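Local coordinates for protein CrataBL (Crataeva tapia, PDB 4IHZ) that inhibits factor Xa and, to a lesser extent, trypsin, and also acts as a lectin that binds glucose and N-acetylglucosamine, at residues L35-Q40 with S92-L97; W111-R116 with T131-V136. All blocks are in the same frame, centred on the assembly; numbering follows the deposited sequence.

Interaction 1 of 2, residues L35-Q40 with S92-L97; sequences LDLITQ and SIHRGL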
ATOM      1  N   LEU A  35       4.121 -10.777  -5.066  1.00 20.15           N
ATOM      2  CA  LEU A  35       5.479 -11.048  -4.566  1.00 20.44           C
ATOM      3  C   LEU A  35       6.469 -10.038  -5.107  1.00 19.69           C
ATOM      4  O   LEU A  35       7.283 -10.347  -5.974  1.00 21.84           O
ATOM      5  CB  LEU A  35       5.894 -12.480  -4.927  1.00 21.14           C
ATOM      6  CG  LEU A  35       7.026 -12.976  -4.022  1.00 22.21           C
ATOM      7  CD1 LEU A  35       6.438 -13.629  -2.789  1.00 24.36           C
ATOM      8  CD2 LEU A  35       7.870 -13.980  -4.799  1.00 26.70           C
ATOM      9  N   ASP A  36       6.401  -8.835  -4.556  1.00 18.33           N
ATOM     10  CA  ASP A  36       7.201  -7.736  -5.075  1.00 16.43           C
ATOM     11  C   ASP A  36       8.534  -7.753  -4.329  1.00 15.81           C
ATOM     12  O   ASP A  36       8.664  -7.182  -3.252  1.00 16.23           O
ATOM     13  CB  ASP A  36       6.457  -6.415  -4.864  1.00 16.56           C
ATOM     14  CG  ASP A  36       7.137  -5.237  -5.557  1.00 17.87           C
ATOM     15  OD1 ASP A  36       7.579  -5.389  -6.724  1.00 19.45           O
ATOM     16  OD2 ASP A  36       7.236  -4.139  -4.928  1.00 17.02           O
ATOM     17  N   LEU A  37       9.504  -8.440  -4.924  1.00 16.48           N
ATOM     18  CA  LEU A  37      10.813  -8.641  -4.308  1.00 15.83           C
ATOM     19  C   LEU A  37      11.602  -7.358  -4.221  1.00 16.44           C
ATOM     20  O   LEU A  37      11.316  -6.390  -4.935  1.00 15.95           O
ATOM     21  CB  LEU A  37      11.613  -9.653  -5.151  1.00 16.53           C
ATOM     22  CG  LEU A  37      10.981 -11.023  -5.278  1.00 19.31           C
ATOM     23  CD1 LEU A  37      11.816 -11.728  -6.336  1.00 22.00           C
ATOM     24  CD2 LEU A  37      10.985 -11.796  -3.952  1.00 21.45           C
ATOM     25  N   ILE A  38      12.637  -7.363  -3.378  1.00 15.46           N
ATOM     26  CA  ILE A  38      13.563  -6.236  -3.330  1.00 16.21           C
ATOM     27  C   ILE A  38      14.825  -6.769  -4.007  1.00 16.39           C
ATOM     28  O   ILE A  38      15.490  -7.677  -3.467  1.00 16.86           O
ATOM     29  CB  ILE A  38      13.901  -5.854  -1.856  1.00 15.30           C
ATOM     30  CG1 ILE A  38      12.646  -5.437  -1.065  1.00 17.88           C
ATOM     31  CG2 ILE A  38      14.980  -4.741  -1.814  1.00 17.42           C
ATOM     32  CD1 ILE A  38      11.915  -4.265  -1.667  1.00 18.47           C
ATOM     33  N   THR A  39      15.148  -6.239  -5.182  1.00 15.94           N
ATOM     34  CA  THR A  39      16.229  -6.806  -5.984  1.00 16.69           C
ATOM     35  C   THR A  39      17.386  -5.839  -6.144  1.00 16.22           C
ATOM     36  O   THR A  39      17.218  -4.616  -6.046  1.00 16.52           O
ATOM     37  CB  THR A  39      15.767  -7.285  -7.373  1.00 18.75           C
ATOM     38  OG1 THR A  39      15.138  -6.196  -8.051  1.00 18.67           O
ATOM     39  CG2 THR A  39      14.766  -8.471  -7.210  1.00 21.65           C
ATOM     40  N   GLN A  40      18.555  -6.375  -6.429  1.00 16.98           N
ATOM     41  CA  GLN A  40      19.750  -5.595  -6.495  1.00 17.12           C
ATOM     42  C   GLN A  40      19.987  -5.029  -7.890  1.00 17.84           C
ATOM     43  O   GLN A  40      19.827  -5.724  -8.896  1.00 19.28           O
ATOM     44  CB  GLN A  40      20.937  -6.469  -6.055  1.00 18.06           C
ATOM     45  CG  GLN A  40      22.194  -5.639  -5.801  1.00 18.31           C
ATOM     46  CD  GLN A  40      23.308  -6.451  -5.238  1.00 20.56           C
ATOM     47  OE1 GLN A  40      23.481  -7.639  -5.584  1.00 21.75           O
ATOM     48  NE2 GLN A  40      24.105  -5.830  -4.385  1.00 19.21           N
ATOM     49  N   SER A  92       7.552 -20.653  -3.143  1.00 30.78           N
ATOM     50  CA  SER A  92       8.174 -21.944  -3.521  1.00 32.66           C
ATOM     51  C   SER A  92       9.126 -21.760  -4.714  1.00 32.44           C
ATOM     52  O   SER A  92      10.157 -22.434  -4.809  1.00 32.64           O
ATOM     53  CB  SER A  92       7.134 -23.055  -3.773  1.00 35.02           C
ATOM     54  OG  SER A  92       6.349 -22.764  -4.913  1.00 39.85           O
ATOM     55  N   ILE A  93       8.788 -20.825  -5.603  1.00 31.60           N
ATOM     56  CA  ILE A  93       9.602 -20.505  -6.786  1.00 32.03           C
ATOM     57  C   ILE A  93      11.002 -20.049  -6.339  1.00 29.35           C
ATOM     58  O   ILE A  93      11.994 -20.333  -6.994  1.00 28.91           O
ATOM     59  CB  ILE A  93       8.957 -19.349  -7.637  1.00 32.34           C
ATOM     60  CG1 ILE A  93       7.563 -19.753  -8.126  1.00 35.15           C
ATOM     61  CG2 ILE A  93       9.873 -18.950  -8.805  1.00 36.14           C
ATOM     62  CD1 ILE A  93       7.453 -20.292  -9.552  1.00 43.25           C
ATOM     63  N   HIS A  94      11.061 -19.370  -5.197  1.00 26.86           N
ATOM     64  CA  HIS A  94      12.309 -18.872  -4.671  1.00 24.84           C
ATOM     65  C   HIS A  94      12.864 -19.731  -3.551  1.00 25.80           C
ATOM     66  O   HIS A  94      13.837 -19.353  -2.900  1.00 25.66           O
ATOM     67  CB  HIS A  94      12.131 -17.389  -4.251  1.00 23.30           C
ATOM     68  CG  HIS A  94      11.768 -16.508  -5.396  1.00 23.64           C
ATOM     69  ND1 HIS A  94      10.463 -16.326  -5.804  1.00 26.76           N
ATOM     70  CD2 HIS A  94      12.534 -15.789  -6.251  1.00 25.15           C
ATOM     71  CE1 HIS A  94      10.441 -15.510  -6.846  1.00 27.87           C
ATOM     72  NE2 HIS A  94      11.688 -15.187  -7.150  1.00 25.82           N
ATOM     73  N   ARG A  95      12.302 -20.937  -3.395  1.00 27.32           N
ATOM     74  CA  ARG A  95      12.737 -21.900  -2.368  1.00 29.69           C
ATOM     75  C   ARG A  95      12.809 -21.350  -0.948  1.00 29.44           C
ATOM     76  O   ARG A  95      13.733 -21.670  -0.199  1.00 30.62           O
ATOM     77  CB  ARG A  95      14.084 -22.497  -2.727  1.00 30.79           C
ATOM     78  CG  ARG A  95      14.087 -23.361  -3.955  1.00 37.12           C
ATOM     79  CD  ARG A  95      15.461 -23.953  -4.109  1.00 47.07           C
ATOM     80  NE  ARG A  95      15.703 -25.125  -3.247  1.00 54.14           N
ATOM     81  CZ  ARG A  95      16.873 -25.400  -2.661  1.00 57.01           C
ATOM     82  NH1 ARG A  95      17.917 -24.580  -2.818  1.00 56.92           N
ATOM     83  NH2 ARG A  95      17.002 -26.493  -1.915  1.00 58.36           N
ATOM     84  N   GLY A  96      11.856 -20.500  -0.581  1.00 27.66           N
ATOM     85  CA  GLY A  96      11.690 -20.169   0.826  1.00 26.78           C
ATOM     86  C   GLY A  96      11.185 -18.764   1.028  1.00 24.02           C
ATOM     87  O   GLY A  96      10.502 -18.198   0.156  1.00 24.71           O
ATOM     88  N   LEU A  97      11.525 -18.218   2.185  1.00 23.00           N
ATOM     89  CA  LEU A  97      11.062 -16.880   2.550  1.00 20.61           C
ATOM     90  C   LEU A  97      11.822 -15.868   1.736  1.00 20.04           C
ATOM     91  O   LEU A  97      13.000 -16.033   1.444  1.00 19.08           O
ATOM     92  CB  LEU A  97      11.306 -16.588   4.038  1.00 21.31           C
ATOM     93  CG  LEU A  97      10.696 -17.560   5.070  1.00 23.81           C
ATOM     94  CD1 LEU A  97      11.188 -17.306   6.513  1.00 25.74           C
ATOM     95  CD2 LEU A  97       9.186 -17.576   5.001  1.00 26.48           C
TER

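Interaction 2 of 2, residues W111-R116 with T131-V136; sequences WFRIER and TPCRDV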
ATOM      1  N   TRP A 111       7.947  -6.663  11.123  1.00 20.55           N
ATOM      2  CA  TRP A 111       9.033  -6.192  11.963  1.00 19.69           C
ATOM      3  C   TRP A 111      10.414  -6.635  11.507  1.00 20.08           C
ATOM      4  O   TRP A 111      10.706  -7.847  11.360  1.00 20.47           O
ATOM      5  CB  TRP A 111       8.798  -6.636  13.417  1.00 21.13           C
ATOM      6  CG  TRP A 111       7.514  -6.050  13.991  1.00 20.62           C
ATOM      7  CD1 TRP A 111       6.386  -6.736  14.357  1.00 21.80           C
ATOM      8  CD2 TRP A 111       7.230  -4.657  14.227  1.00 20.98           C
ATOM      9  NE1 TRP A 111       5.425  -5.867  14.828  1.00 22.90           N
ATOM     10  CE2 TRP A 111       5.907  -4.588  14.767  1.00 22.79           C
ATOM     11  CE3 TRP A 111       7.952  -3.465  14.048  1.00 22.56           C
ATOM     12  CZ2 TRP A 111       5.302  -3.375  15.134  1.00 25.22           C
ATOM     13  CZ3 TRP A 111       7.344  -2.247  14.410  1.00 24.25           C
ATOM     14  CH2 TRP A 111       6.026  -2.216  14.943  1.00 25.32           C
ATOM     15  N   PHE A 112      11.260  -5.638  11.298  1.00 20.04           N
ATOM     16  CA  PHE A 112      12.689  -5.873  11.040  1.00 19.24           C
ATOM     17  C   PHE A 112      13.484  -5.193  12.137  1.00 20.16           C
ATOM     18  O   PHE A 112      12.936  -4.403  12.923  1.00 19.95           O
ATOM     19  CB  PHE A 112      13.071  -5.251   9.687  1.00 18.83           C
ATOM     20  CG  PHE A 112      12.402  -5.896   8.508  1.00 19.81           C
ATOM     21  CD1 PHE A 112      13.098  -6.832   7.738  1.00 18.29           C
ATOM     22  CD2 PHE A 112      11.077  -5.550   8.142  1.00 19.82           C
ATOM     23  CE1 PHE A 112      12.512  -7.428   6.642  1.00 18.36           C
ATOM     24  CE2 PHE A 112      10.465  -6.144   7.045  1.00 18.47           C
ATOM     25  CZ  PHE A 112      11.171  -7.062   6.273  1.00 15.38           C
ATOM     26  N   ARG A 113      14.786  -5.463  12.184  1.00 19.57           N
ATOM     27  CA  ARG A 113      15.669  -4.679  13.025  1.00 19.96           C
ATOM     28  C   ARG A 113      16.952  -4.421  12.272  1.00 19.74           C
ATOM     29  O   ARG A 113      17.311  -5.182  11.377  1.00 19.53           O
ATOM     30  CB  ARG A 113      16.031  -5.425  14.338  1.00 20.23           C
ATOM     31  CG  ARG A 113      14.801  -5.763  15.158  1.00 22.23           C
ATOM     32  CD  ARG A 113      15.174  -6.572  16.393  1.00 23.16           C
ATOM     33  NE  ARG A 113      13.929  -6.904  17.076  1.00 26.19           N
ATOM     34  CZ  ARG A 113      13.852  -7.423  18.294  1.00 29.51           C
ATOM     35  NH1 ARG A 113      14.965  -7.679  18.980  1.00 29.29           N
ATOM     36  NH2 ARG A 113      12.661  -7.677  18.808  1.00 30.53           N
ATOM     37  N   ILE A 114      17.638  -3.353  12.671  1.00 20.78           N
ATOM     38  CA  ILE A 114      19.000  -3.063  12.199  1.00 19.86           C
ATOM     39  C   ILE A 114      19.934  -3.491  13.338  1.00 21.15           C
ATOM     40  O   ILE A 114      19.768  -3.043  14.478  1.00 22.93           O
ATOM     41  CB  ILE A 114      19.197  -1.573  11.919  1.00 19.64           C
ATOM     42  CG1 ILE A 114      18.258  -1.133  10.785  1.00 19.06           C
ATOM     43  CG2 ILE A 114      20.669  -1.289  11.532  1.00 20.70           C
ATOM     44  CD1 ILE A 114      18.227   0.406  10.546  1.00 21.69           C
ATOM     45  N   GLU A 115      20.868  -4.382  13.034  1.00 20.54           N
ATOM     46  CA  GLU A 115      21.830  -4.846  14.066  1.00 21.37           C
ATOM     47  C   GLU A 115      23.231  -4.595  13.625  1.00 22.01           C
ATOM     48  O   GLU A 115      23.522  -4.644  12.431  1.00 22.20           O
ATOM     49  CB  GLU A 115      21.642  -6.329  14.381  1.00 22.43           C
ATOM     50  CG  GLU A 115      20.270  -6.615  15.014  1.00 23.87           C
ATOM     51  CD  GLU A 115      19.981  -8.072  15.293  1.00 27.95           C
ATOM     52  OE1 GLU A 115      20.818  -8.953  14.976  1.00 31.22           O
ATOM     53  OE2 GLU A 115      18.868  -8.344  15.822  1.00 30.31           O
ATOM     54  N   ARG A 116      24.135  -4.354  14.583  1.00 22.16           N
ATOM     55  CA  ARG A 116      25.543  -4.257  14.188  1.00 23.34           C
ATOM     56  C   ARG A 116      26.075  -5.609  13.723  1.00 23.39           C
ATOM     57  O   ARG A 116      25.694  -6.655  14.235  1.00 24.10           O
ATOM     58  CB  ARG A 116      26.422  -3.733  15.314  1.00 23.68           C
ATOM     59  CG  ARG A 116      26.074  -2.310  15.695  1.00 24.91           C
ATOM     60  CD  ARG A 116      27.165  -1.703  16.541  1.00 26.63           C
ATOM     61  NE  ARG A 116      26.900  -0.272  16.761  1.00 27.57           N
ATOM     62  CZ  ARG A 116      27.158   0.688  15.866  1.00 27.81           C
ATOM     63  NH1 ARG A 116      27.687   0.405  14.681  1.00 26.93           N
ATOM     64  NH2 ARG A 116      26.850   1.944  16.161  1.00 30.62           N
ATOM     65  N   THR A 131      12.395 -11.995  19.093  1.00 31.43           N
ATOM     66  CA  THR A 131      13.545 -12.786  18.787  1.00 31.68           C
ATOM     67  C   THR A 131      13.170 -14.263  18.919  1.00 33.27           C
ATOM     68  O   THR A 131      12.179 -14.598  19.593  1.00 33.66           O
ATOM     69  CB  THR A 131      14.715 -12.407  19.717  1.00 32.54           C
ATOM     70  OG1 THR A 131      14.262 -12.425  21.072  1.00 36.00           O
ATOM     71  CG2 THR A 131      15.158 -10.990  19.422  1.00 30.64           C
ATOM     72  N   PRO A 132      13.945 -15.160  18.289  1.00 32.33           N
ATOM     73  CA  PRO A 132      15.116 -14.927  17.433  1.00 31.78           C
ATOM     74  C   PRO A 132      14.667 -14.358  16.112  1.00 30.11           C
ATOM     75  O   PRO A 132      13.541 -14.589  15.678  1.00 30.96           O
ATOM     76  CB  PRO A 132      15.650 -16.338  17.170  1.00 32.50           C
ATOM     77  CG  PRO A 132      15.063 -17.173  18.246  1.00 34.49           C
ATOM     78  CD  PRO A 132      13.708 -16.597  18.495  1.00 34.73           C
ATOM     79  N   CYS A 133      15.571 -13.635  15.476  1.00 28.14           N
ATOM     80  CA  CYS A 133      15.267 -13.033  14.195  1.00 26.63           C
ATOM     81  C   CYS A 133      16.092 -13.768  13.139  1.00 26.11           C
ATOM     82  O   CYS A 133      17.054 -14.460  13.460  1.00 27.26           O
ATOM     83  CB  CYS A 133      15.620 -11.546  14.231  1.00 26.07           C
ATOM     84  SG  CYS A 133      14.814 -10.590  15.539  1.00 30.28           S
ATOM     85  N   ARG A 134      15.733 -13.600  11.867  1.00 25.34           N
ATOM     86  CA  ARG A 134      16.477 -14.218  10.791  1.00 24.19           C
ATOM     87  C   ARG A 134      17.257 -13.158  10.035  1.00 23.46           C
ATOM     88  O   ARG A 134      16.700 -12.143   9.646  1.00 22.60           O
ATOM     89  CB  ARG A 134      15.520 -14.908   9.816  1.00 25.06           C
ATOM     90  CG  ARG A 134      14.978 -16.236  10.347  1.00 27.84           C
ATOM     91  CD  ARG A 134      14.131 -16.935   9.330  1.00 29.57           C
ATOM     92  NE  ARG A 134      13.503 -18.123   9.921  1.00 33.28           N
ATOM     93  CZ  ARG A 134      12.206 -18.250  10.210  1.00 33.96           C
ATOM     94  NH1 ARG A 134      11.329 -17.279   9.965  1.00 31.71           N
ATOM     95  NH2 ARG A 134      11.787 -19.391  10.767  1.00 35.73           N
ATOM     96  N   ASP A 135      18.530 -13.415   9.795  1.00 23.26           N
ATOM     97  CA  ASP A 135      19.375 -12.456   9.074  1.00 22.68           C
ATOM     98  C   ASP A 135      18.907 -12.349   7.624  1.00 21.71           C
ATOM     99  O   ASP A 135      18.619 -13.340   6.969  1.00 21.98           O
ATOM    100  CB  ASP A 135      20.848 -12.910   9.101  1.00 24.98           C
ATOM    101  CG  ASP A 135      21.506 -12.768  10.487  1.00 27.72           C
ATOM    102  OD1 ASP A 135      20.921 -12.202  11.428  1.00 31.28           O
ATOM    103  OD2 ASP A 135      22.642 -13.244  10.631  1.00 35.41           O
ATOM    104  N   VAL A 136      18.866 -11.123   7.119  1.00 19.38           N
ATOM    105  CA  VAL A 136      18.506 -10.893   5.722  1.00 19.35           C
ATOM    106  C   VAL A 136      19.777 -10.861   4.886  1.00 19.13           C
ATOM    107  O   VAL A 136      20.758 -10.175   5.232  1.00 19.72           O
ATOM    108  CB  VAL A 136      17.787  -9.556   5.590  1.00 18.11           C
ATOM    109  CG1 VAL A 136      17.623  -9.196   4.112  1.00 17.52           C
ATOM    110  CG2 VAL A 136      16.401  -9.683   6.265  1.00 17.77           C
TER

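Interaction 1 of 2, residues L35-Q40 with S92-L97
At the tip of a beta-trefoil hairpin, made by strands 87-91 and 96-100, His94 reaches across to Leu35 and Leu37, which lead into strand 38-40. The backbones stay well apart, with the CA atoms of Leu37 and His94 10.3 Å from each other, and side chains fill the interval. Leu35 slides past the imidazole in the opposite sense, bringing one methyl, CD2, to 3.6 Å from CE1 of His94 and equally near its ND1. Leu37 and His94 reach toward each other from their two backbones, and CD1 of Leu37 comes to 3.6 Å from NE2 of His94. Both methyls meet the ring obliquely, so the contact is van der Waals packing that suits branched aliphatic residues. Ile93 CG2 lies over one imidazole face near the rim, 3.9 Å above the plane. With CG beside its own backbone N (chi1 -62°), His94 sends the ring inward, where ND1 shares a hydrogen bond with Ser91 OG. That bond restrains the rotation of a polar ring in a largely buried place.

The turn that presents it is type I, closed by Arg95 N to Ser92 O at 3.0 Å, and runs into a G1 beta bulge in which Arg95 and Gly96 both face Ser91. Arg95 has left-handed backbone angles. Gly96 suits the next position because a CB there would press on the carbonyl O of Arg95. Around the contact, Tyr148 of strand 148-151 meets His94 edge-to-face, and Arg152 binds the carbonyls of His94 and Leu97. Leu35 and Leu37 also rest on Val98 of strand 96-100, while strand 38-40 pairs with strand 19-21.

Interaction 2 of 2, residues W111-R116 with T131-V136
The backbones carrying Arg113 and Cys133 are not paired with each other: strand 120-125 stands between strands 112-117 and 134-139 in an antiparallel sheet, leaving side chains to bridge the two segments. Arg113 spans most of the distance. Its chain is fully extended from CG to NE (chi2 176°, chi3 -177°), which carries the guanidinium to the loop before strand 134-139. There the sulfur of Cys133 lies over one guanidinium face, 4.0 Å above the plane and offset toward its rim, with SG 4.1 Å from NE of Arg113. Thr131 crosses the arginine at about a right angle and touches it with its methyl: CG2 is 3.3 Å from NH1 of Arg113, a close fit. Because CG2 of Thr131 stands anti to the carbonyl carbon, the methyl rather than OG1 meets the arginine.

The polar end of Arg113 is held from elsewhere, by Asn68 OD1 at NE and weakly by Gly129 O at NH2, which would limit its rotation. Arginine suits this place: its long chain reaches the loop, and its flat end offers a face to the sulfur and N-H groups to Asn68 and Gly129. Farther along, Glu115 OE1 and Asp135 OD1 are 4.8 Å apart; their like charges are probably eased by Lys122, which forms a salt bridge with Asp135 and a long, weak ion pair with Glu115. Cys133 is bonded to Cys126, so the disulfide closes the loop between strands 120-125 and 134-139, an arrangement characteristic of the short second disulfide loop in Kunitz-type (soybean trypsin inhibitor family) beta-trefoils.

The centres of interactions 1 and 2 lie about 18 Å apart, yet their segments touch where Leu97 CD1 packs 3.5 Å from Arg134 NH1. They follow in series along the chain, strand 96-100 leading on to strand 112-117. Strand 148-151 also links them: Leu149 bonds through its backbone to Ile38 and receives the side chain of Val136. In character they differ, interaction 1 being largely buried aliphatic packing on an imidazole and interaction 2 a surface contact of an arginine with a disulfide loop. None of the residues around the attached glycan, Asn27, Leu77 and Phe79, belongs to either one; both are structural contacts within the same trefoil.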